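Local coordinates for uncharacterized protein (Legionella pneumophila subsp. pneumophila, PDB 4HFV) that is a putative Dot/Icm type IV secretion effector, presumably delivered into host cells, whose molecular role is not firmly established, at residues Val55-Ile60 and Val76-Leu80; Arg17-Ile21 and Ile33-Leu38; Met2-Leu6 and Asn116-Asp122. All coordinates share one frame; numbering follows the deposited sequence. Where two conformers were deposited one is given.

Contact 1: residues Val55-Ile60 and Val76-Leu80; sequences VLLKTI and VLNAL
Leu80 projects from helix 70-90 into a hollow on helix 49-64 lined by Val55, Leu56 and Thr59, the main interlock of an antiparallel helical hairpin. The two short segments run at 174° to each other with their axes 10.6 Å apart, a spacing filled by branched apolar side chains. Extension of Leu80 with CG opposite the backbone N (chi1 -178°) carries its methyls across the gap. CD2 is the bump: it lies 3.8 Å from Leu56 CD2, while Val55 CG1 closes the hollow at 3.9 Å from the same Leu80 CD2. One turn away, Leu77 makes the second bump. Its CD1 meets Ile60 CG1 at 3.8 Å and falls between that residue and the more distant methyls Leu56 CD2 and Thr59 CG2. Thr59 CG2 slants past Val76 CG1 at 4.2 Å. Helix 9-27 covers Leu77 with Tyr9 and Leu12, helix 120-136 packs Phe133 on Thr59 and Val76, and both thereby bury the hairpin interface. The hydroxyl of Thr59 does not go unpaired in this apolar setting: OG1 turns back to donate to Val55 O at 2.9 Å, approaching from the opposite face of the carbonyl to Thr59 N, and meets Leu80 CD2 tip to tip at 3.3 Å.

Contact 2: residues Arg17-Ile21 and Ile33-Leu38; sequences RESII and IIEDKL
The chain that follows helix 9-27 doubles back along it, and Leu38 presses its side chain against Arg17, Ile20 and Ile21 of the helix. The two methyls of Leu38 divide the work. CD1 meets Ile21 CG1 at 3.8 Å, with the two side chains crossing at about a right angle; CD2 lies over one face of the Arg17 guanidinium, displaced toward its rim and 3.7 Å from Arg17 NH1. Between these branches, Leu38 CG rests on Ile20 CG2 at 4.1 Å. Ile33 adds a looser apolar touch to Ile21 at the other end of the loop segment.

Within this all-helical domain the loop is shaped by a beta turn, Ile34 to Lys37, closed by Lys37 N donating to Ile34 O. The turn presents the carbonyl of Glu35 to the helix. A bend at chi3 (44°) swings the Arg17 guanidinium round to it, and NH2 donates to Glu35 O at 3.0 Å, somewhat bent, with the oxygen tilted out of the guanidinium plane. Water fixes the same group a second time. It accepts from Arg17 NH1 at 3.1 Å, in the plane of the guanidinium, and from Leu38 N at 2.9 Å, while donating to Glu35 O. The Glu35 carboxylate is not in contact with the guanidinium, OE1 lying 5.6 Å from Arg17 NH2, so any attraction between the two charges would be longer-range. On the inner side, Phe102 of helix 101-109 covers Ile20.

Contact 3: residues Met2-Leu6 and Asn116-Asp122; sequences MSFEL and NNPNRED
With CG anti to the backbone N in both Phe4 and Asn116 (chi1 -173° in the latter), the amide of Asn116 passes obliquely by the ring of Phe4, the two planes only 17° apart. Asn116 OD1 is 3.7 Å from Phe4 CD1 and accepts a nearly straight bond from Glu5 N at 3.0 Å, in the plane of the amide carbonyl. A water joins OD1 to Ser3 O, and another links Asn116 ND2 to Glu5 O; ND2 is further held by Asp111 O. These bonds fix the rotation of the amide and tie it to the extended N-terminal segment.

Beyond it, Phe4 CB lies 4.0 Å from Pro118 CG, the two side chains pointing the same way, while Met126 of helix 120-136 packs on Phe4. Asn117 N makes a weak bond to Ser3 O. Selenomethionine Met2, poorly ordered, lays its SE beside Asn117 CB.

Asp122 carries the other polar grip. Its OD2 accepts from Phe4 N at 3.0 Å and from Asn119 N at 3.0 Å, the two donors coming from opposite faces of the carboxylate plane. Positive potential at the start of the helix would probably favour its negative charge. Asn119, with chi1 at 63°, turns OD1 back to receive Asp122 N at 2.8 Å, and its ND2 reaches Met2 O in a weak bond. The reciprocal bonds of Asn119 and Asp122 form a capping box at the N-terminus of helix 120-136, here extended to hold the N-terminal segment through Phe4 N.

Contact 1 is the core member, close to the centre of the chain and wholly buried, and its cross-helix chemistry is apolar. Contacts 2 and 3 lie farther out, each joining a helix or helix start to irregular chain, and both add backbone-directed hydrogen bonds and bridging waters to their apolar patches. The polar part of contact 2 centres on one arginine; contact 3 uses asparagine and aspartate side chains at a helix N-terminus. Contact 1 touches both: Leu57 packs on Ile20 and Leu38 of contact 2, and on the other helix Asn78 meets Phe4 and Leu6 of contact 3. Contacts 2 and 3 stay about 14 Å apart at their nearest atoms.

Contact 1: residues Val55-Ile60 and Val76-Leu80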
# COMPACT_ATOMS: atom_id res chain seq x y z
N VAL A 55 -5.95 -7.54 -22.88
CA VAL A 55 -5.52 -6.60 -21.85
C VAL A 55 -4.31 -5.79 -22.27
O VAL A 55 -4.28 -4.57 -22.08
CB VAL A 55 -5.26 -7.31 -20.55
CG1 VAL A 55 -4.52 -6.39 -19.61
CG2 VAL A 55 -6.63 -7.71 -19.99
N LEU A 56 -3.35 -6.45 -22.92
CA LEU A 56 -2.20 -5.75 -23.47
C LEU A 56 -2.61 -4.71 -24.51
O LEU A 56 -2.15 -3.58 -24.46
CB LEU A 56 -1.20 -6.73 -24.12
CG LEU A 56 -0.31 -7.47 -23.14
CD1 LEU A 56 0.35 -8.75 -23.80
CD2 LEU A 56 0.73 -6.47 -22.73
N LEU A 57 -3.46 -5.10 -25.45
CA LEU A 57 -3.93 -4.19 -26.47
C LEU A 57 -4.81 -3.07 -25.90
O LEU A 57 -4.77 -1.92 -26.40
CB LEU A 57 -4.66 -4.95 -27.60
CG LEU A 57 -3.82 -5.91 -28.47
CD1 LEU A 57 -4.70 -6.74 -29.45
CD2 LEU A 57 -2.80 -5.16 -29.21
N LYS A 58 -5.67 -3.35 -24.93
CA LYS A 58 -6.47 -2.27 -24.34
C LYS A 58 -5.56 -1.29 -23.58
O LYS A 58 -5.73 -0.07 -23.65
CB LYS A 58 -7.55 -2.78 -23.39
CG LYS A 58 -8.40 -1.72 -22.81
CD LYS A 58 -9.21 -0.92 -23.82
CE LYS A 58 -10.10 -1.82 -24.65
NZ LYS A 58 -10.96 -1.00 -25.57
N THR A 59 -4.58 -1.85 -22.90
CA THR A 59 -3.61 -1.03 -22.16
C THR A 59 -2.91 -0.10 -23.14
O THR A 59 -2.83 1.10 -22.90
CB THR A 59 -2.66 -1.92 -21.32
OG1 THR A 59 -3.40 -2.47 -20.24
CG2 THR A 59 -1.46 -1.18 -20.77
N ILE A 60 -2.43 -0.63 -24.26
CA ILE A 60 -1.78 0.19 -25.25
C ILE A 60 -2.67 1.30 -25.83
O ILE A 60 -2.24 2.44 -25.95
CB ILE A 60 -1.25 -0.69 -26.39
CG1 ILE A 60 0.02 -1.44 -25.95
CG2 ILE A 60 -0.99 0.14 -27.58
CD1 ILE A 60 0.35 -2.69 -26.84
N VAL A 76 4.07 1.71 -17.08
CA VAL A 76 2.87 0.90 -17.15
C VAL A 76 2.98 -0.28 -18.11
O VAL A 76 2.65 -1.44 -17.73
CB VAL A 76 1.62 1.72 -17.47
CG1 VAL A 76 0.38 0.80 -17.61
CG2 VAL A 76 1.37 2.77 -16.33
N LEU A 77 3.41 -0.04 -19.34
CA LEU A 77 3.46 -1.14 -20.32
C LEU A 77 4.52 -2.19 -19.92
O LEU A 77 4.25 -3.37 -19.99
CB LEU A 77 3.63 -0.63 -21.75
CG LEU A 77 3.45 -1.66 -22.88
CD1 LEU A 77 2.07 -2.39 -22.87
CD2 LEU A 77 3.68 -1.02 -24.24
N ASN A 78 5.70 -1.75 -19.48
CA ASN A 78 6.70 -2.71 -19.01
C ASN A 78 6.14 -3.56 -17.88
O ASN A 78 6.30 -4.78 -17.87
CB ASN A 78 7.96 -2.00 -18.51
CG ASN A 78 8.91 -1.59 -19.63
OD1 ASN A 78 9.94 -2.22 -19.84
ND2 ASN A 78 8.60 -0.50 -20.30
N ALA A 79 5.52 -2.90 -16.89
CA ALA A 79 4.92 -3.62 -15.78
C ALA A 79 3.92 -4.68 -16.25
O ALA A 79 3.94 -5.81 -15.78
CB ALA A 79 4.22 -2.63 -14.75
N LEU A 80 3.00 -4.33 -17.13
CA LEU A 80 2.03 -5.31 -17.58
C LEU A 80 2.68 -6.47 -18.34
O LEU A 80 2.27 -7.61 -18.19
CB LEU A 80 1.00 -4.67 -18.50
CG LEU A 80 -0.10 -5.58 -19.01
CD1 LEU A 80 -0.87 -6.22 -17.86
CD2 LEU A 80 -1.01 -4.74 -19.88

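Contact 2: residues Arg17-Ile21 and Ile33-Leu38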
# COMPACT_ATOMS: atom_id res chain seq x y z
N ARG A 17 3.13 -5.77 -30.20
CA ARG A 17 2.17 -5.90 -31.28
C ARG A 17 2.74 -6.95 -32.26
O ARG A 17 1.98 -7.77 -32.79
CB ARG A 17 1.93 -4.55 -31.98
CG ARG A 17 1.04 -3.56 -31.16
CD ARG A 17 0.74 -2.26 -31.91
NE ARG A 17 0.39 -2.56 -33.28
CZ ARG A 17 -0.85 -2.76 -33.73
NH1 ARG A 17 -1.91 -2.61 -32.94
NH2 ARG A 17 -1.04 -3.12 -35.00
N GLU A 18 4.06 -6.95 -32.46
CA GLU A 18 4.64 -7.90 -33.42
C GLU A 18 4.46 -9.33 -32.90
O GLU A 18 4.09 -10.24 -33.69
CB GLU A 18 6.11 -7.63 -33.72
CG GLU A 18 6.69 -8.57 -34.86
CD GLU A 18 5.79 -8.72 -36.13
OE1 GLU A 18 5.24 -7.70 -36.62
OE2 GLU A 18 5.63 -9.86 -36.64
N SER A 19 4.68 -9.54 -31.60
CA SER A 19 4.54 -10.87 -31.04
C SER A 19 3.08 -11.35 -31.07
O SER A 19 2.81 -12.55 -31.20
CB SER A 19 5.13 -10.92 -29.62
OG SER A 19 6.52 -10.59 -29.67
N ILE A 20 2.15 -10.43 -30.99
CA ILE A 20 0.73 -10.81 -31.02
C ILE A 20 0.38 -11.28 -32.43
O ILE A 20 -0.27 -12.32 -32.63
CB ILE A 20 -0.14 -9.66 -30.58
CG1 ILE A 20 0.01 -9.47 -29.06
CG2 ILE A 20 -1.62 -9.91 -30.96
CD1 ILE A 20 -0.61 -8.17 -28.54
N ILE A 21 0.81 -10.50 -33.42
CA ILE A 21 0.66 -10.91 -34.83
C ILE A 21 1.25 -12.31 -35.09
O ILE A 21 0.68 -13.13 -35.82
CB ILE A 21 1.32 -9.84 -35.71
CG1 ILE A 21 0.42 -8.57 -35.70
CG2 ILE A 21 1.58 -10.35 -37.11
CD1 ILE A 21 1.08 -7.37 -36.26
N ILE A 33 -4.78 -9.48 -40.96
CA ILE A 33 -4.52 -8.53 -39.89
C ILE A 33 -4.93 -7.16 -40.32
O ILE A 33 -4.35 -6.58 -41.25
CB ILE A 33 -3.01 -8.42 -39.58
CG1 ILE A 33 -2.39 -9.79 -39.26
CG2 ILE A 33 -2.78 -7.42 -38.45
CD1 ILE A 33 -3.03 -10.52 -38.11
N ILE A 34 -5.89 -6.59 -39.62
CA ILE A 34 -6.18 -5.19 -39.80
C ILE A 34 -5.29 -4.40 -38.83
O ILE A 34 -5.45 -4.53 -37.62
CB ILE A 34 -7.64 -4.88 -39.51
CG1 ILE A 34 -8.56 -5.89 -40.22
CG2 ILE A 34 -7.98 -3.42 -39.93
CD1 ILE A 34 -8.84 -5.53 -41.65
N GLU A 35 -4.36 -3.62 -39.36
CA GLU A 35 -3.40 -2.87 -38.53
C GLU A 35 -4.05 -2.15 -37.33
O GLU A 35 -3.66 -2.36 -36.16
CB GLU A 35 -2.63 -1.85 -39.38
CG GLU A 35 -1.41 -1.24 -38.66
CD GLU A 35 -0.85 0.01 -39.34
OE1 GLU A 35 -0.76 1.06 -38.66
OE2 GLU A 35 -0.49 -0.05 -40.55
N ASP A 36 -5.02 -1.28 -37.59
CA ASP A 36 -5.58 -0.50 -36.48
C ASP A 36 -6.70 -1.26 -35.71
O ASP A 36 -7.35 -0.69 -34.82
CB ASP A 36 -6.01 0.90 -36.94
CG ASP A 36 -7.44 0.96 -37.40
OD1 ASP A 36 -7.73 0.34 -38.45
OD2 ASP A 36 -8.26 1.64 -36.73
N LYS A 37 -6.88 -2.55 -36.02
CA LYS A 37 -7.90 -3.37 -35.33
C LYS A 37 -7.38 -4.76 -34.97
O LYS A 37 -8.04 -5.77 -35.18
CB LYS A 37 -9.17 -3.47 -36.19
CG LYS A 37 -10.00 -2.18 -36.19
CD LYS A 37 -10.86 -2.06 -37.44
CE LYS A 37 -12.02 -1.07 -37.22
NZ LYS A 37 -12.88 -0.93 -38.43
N LEU A 38 -6.20 -4.81 -34.38
CA LEU A 38 -5.59 -6.08 -34.06
C LEU A 38 -6.48 -6.94 -33.16
O LEU A 38 -6.48 -8.16 -33.26
CB LEU A 38 -4.25 -5.82 -33.42
CG LEU A 38 -3.25 -6.94 -33.34
CD1 LEU A 38 -3.17 -7.72 -34.68
CD2 LEU A 38 -1.94 -6.29 -32.98
O HOH W 1 -4.95 -2.46 -33.21

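Contact 3: residues Met2-Leu6 and Asn116-Asp122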
# COMPACT_ATOMS: atom_id res chain seq x y z
N MSE A 2 21.97 -5.41 -9.46
CA MSE A 2 20.99 -5.86 -10.50
C MSE A 2 19.77 -4.93 -10.53
O MSE A 2 19.03 -4.84 -9.54
CB MSE A 2 20.53 -7.30 -10.22
CG MSE A 2 19.65 -7.91 -11.33
SE MSE A 2 18.74 -9.58 -10.82
CE MSE A 2 17.36 -8.85 -9.64
N SER A 3 19.55 -4.26 -11.67
CA SER A 3 18.47 -3.29 -11.82
C SER A 3 17.87 -3.40 -13.22
O SER A 3 18.51 -3.90 -14.14
CB SER A 3 19.02 -1.87 -11.64
OG SER A 3 17.99 -1.01 -11.21
N PHE A 4 16.66 -2.89 -13.40
CA PHE A 4 15.99 -2.99 -14.68
C PHE A 4 15.80 -1.62 -15.32
O PHE A 4 15.22 -0.71 -14.73
CB PHE A 4 14.62 -3.65 -14.51
CG PHE A 4 13.85 -3.80 -15.79
CD1 PHE A 4 14.31 -4.67 -16.79
CD2 PHE A 4 12.68 -3.11 -15.99
CE1 PHE A 4 13.60 -4.83 -17.97
CE2 PHE A 4 11.96 -3.26 -17.15
CZ PHE A 4 12.43 -4.12 -18.16
N GLU A 5 16.26 -1.49 -16.56
CA GLU A 5 15.97 -0.29 -17.32
C GLU A 5 14.64 -0.47 -18.09
O GLU A 5 14.45 -1.45 -18.86
CB GLU A 5 17.13 0.02 -18.26
CG GLU A 5 17.18 1.49 -18.68
CD GLU A 5 18.23 1.74 -19.77
OE1 GLU A 5 19.28 2.33 -19.44
OE2 GLU A 5 18.00 1.35 -20.93
N LEU A 6 13.70 0.46 -17.90
CA LEU A 6 12.45 0.36 -18.65
C LEU A 6 12.69 0.44 -20.16
O LEU A 6 13.45 1.28 -20.63
CB LEU A 6 11.45 1.45 -18.24
CG LEU A 6 10.94 1.42 -16.81
CD1 LEU A 6 10.12 2.68 -16.56
CD2 LEU A 6 10.10 0.18 -16.57
N ASN A 116 20.12 -7.20 -16.37
CA ASN A 116 19.03 -6.28 -16.60
C ASN A 116 17.74 -7.00 -16.22
O ASN A 116 17.13 -7.68 -17.05
CB ASN A 116 18.98 -5.87 -18.08
CG ASN A 116 17.96 -4.78 -18.34
OD1 ASN A 116 17.81 -3.85 -17.53
ND2 ASN A 116 17.24 -4.90 -19.45
N ASN A 117 17.36 -6.89 -14.95
CA ASN A 117 16.23 -7.65 -14.40
C ASN A 117 15.74 -6.94 -13.13
O ASN A 117 16.54 -6.46 -12.34
CB ASN A 117 16.69 -9.09 -14.06
CG ASN A 117 15.74 -10.16 -14.60
OD1 ASN A 117 14.66 -10.40 -14.05
ND2 ASN A 117 16.17 -10.84 -15.69
N PRO A 118 14.41 -6.89 -12.93
CA PRO A 118 13.88 -6.00 -11.91
C PRO A 118 14.26 -6.47 -10.52
O PRO A 118 14.05 -7.63 -10.24
CB PRO A 118 12.34 -6.12 -12.09
CG PRO A 118 12.15 -6.62 -13.42
CD PRO A 118 13.36 -7.44 -13.78
N ASN A 119 14.79 -5.58 -9.69
CA ASN A 119 14.93 -5.85 -8.27
C ASN A 119 13.59 -5.56 -7.56
O ASN A 119 12.58 -5.27 -8.22
CB ASN A 119 16.11 -5.08 -7.66
CG ASN A 119 15.96 -3.58 -7.73
OD1 ASN A 119 14.85 -3.03 -7.68
ND2 ASN A 119 17.09 -2.90 -7.85
N ARG A 120 13.56 -5.70 -6.24
CA ARG A 120 12.30 -5.58 -5.50
C ARG A 120 11.73 -4.18 -5.63
O ARG A 120 10.50 -3.97 -5.68
CB ARG A 120 12.54 -5.86 -4.02
CG ARG A 120 12.67 -7.31 -3.69
CD ARG A 120 12.72 -7.50 -2.17
NE ARG A 120 13.98 -7.01 -1.61
CZ ARG A 120 15.03 -7.78 -1.34
NH1 ARG A 120 16.14 -7.25 -0.84
NH2 ARG A 120 14.98 -9.08 -1.57
N GLU A 121 12.64 -3.22 -5.62
CA GLU A 121 12.29 -1.83 -5.72
C GLU A 121 11.60 -1.61 -7.07
O GLU A 121 10.47 -1.12 -7.15
CB GLU A 121 13.56 -0.99 -5.55
CG GLU A 121 14.37 -1.38 -4.29
CD GLU A 121 15.65 -2.17 -4.59
OE1 GLU A 121 16.68 -1.53 -4.93
OE2 GLU A 121 15.64 -3.43 -4.46
N ASP A 122 12.28 -2.04 -8.14
CA ASP A 122 11.76 -1.91 -9.49
C ASP A 122 10.37 -2.50 -9.61
O ASP A 122 9.49 -1.93 -10.25
CB ASP A 122 12.64 -2.66 -10.48
CG ASP A 122 14.04 -2.08 -10.61
OD1 ASP A 122 14.20 -0.84 -10.46
OD2 ASP A 122 14.98 -2.87 -10.86
O HOH W 2 19.68 -2.33 -16.28
O HOH W 3 12.83 -0.00 -13.06
O HOH W 4 15.01 -3.46 -20.57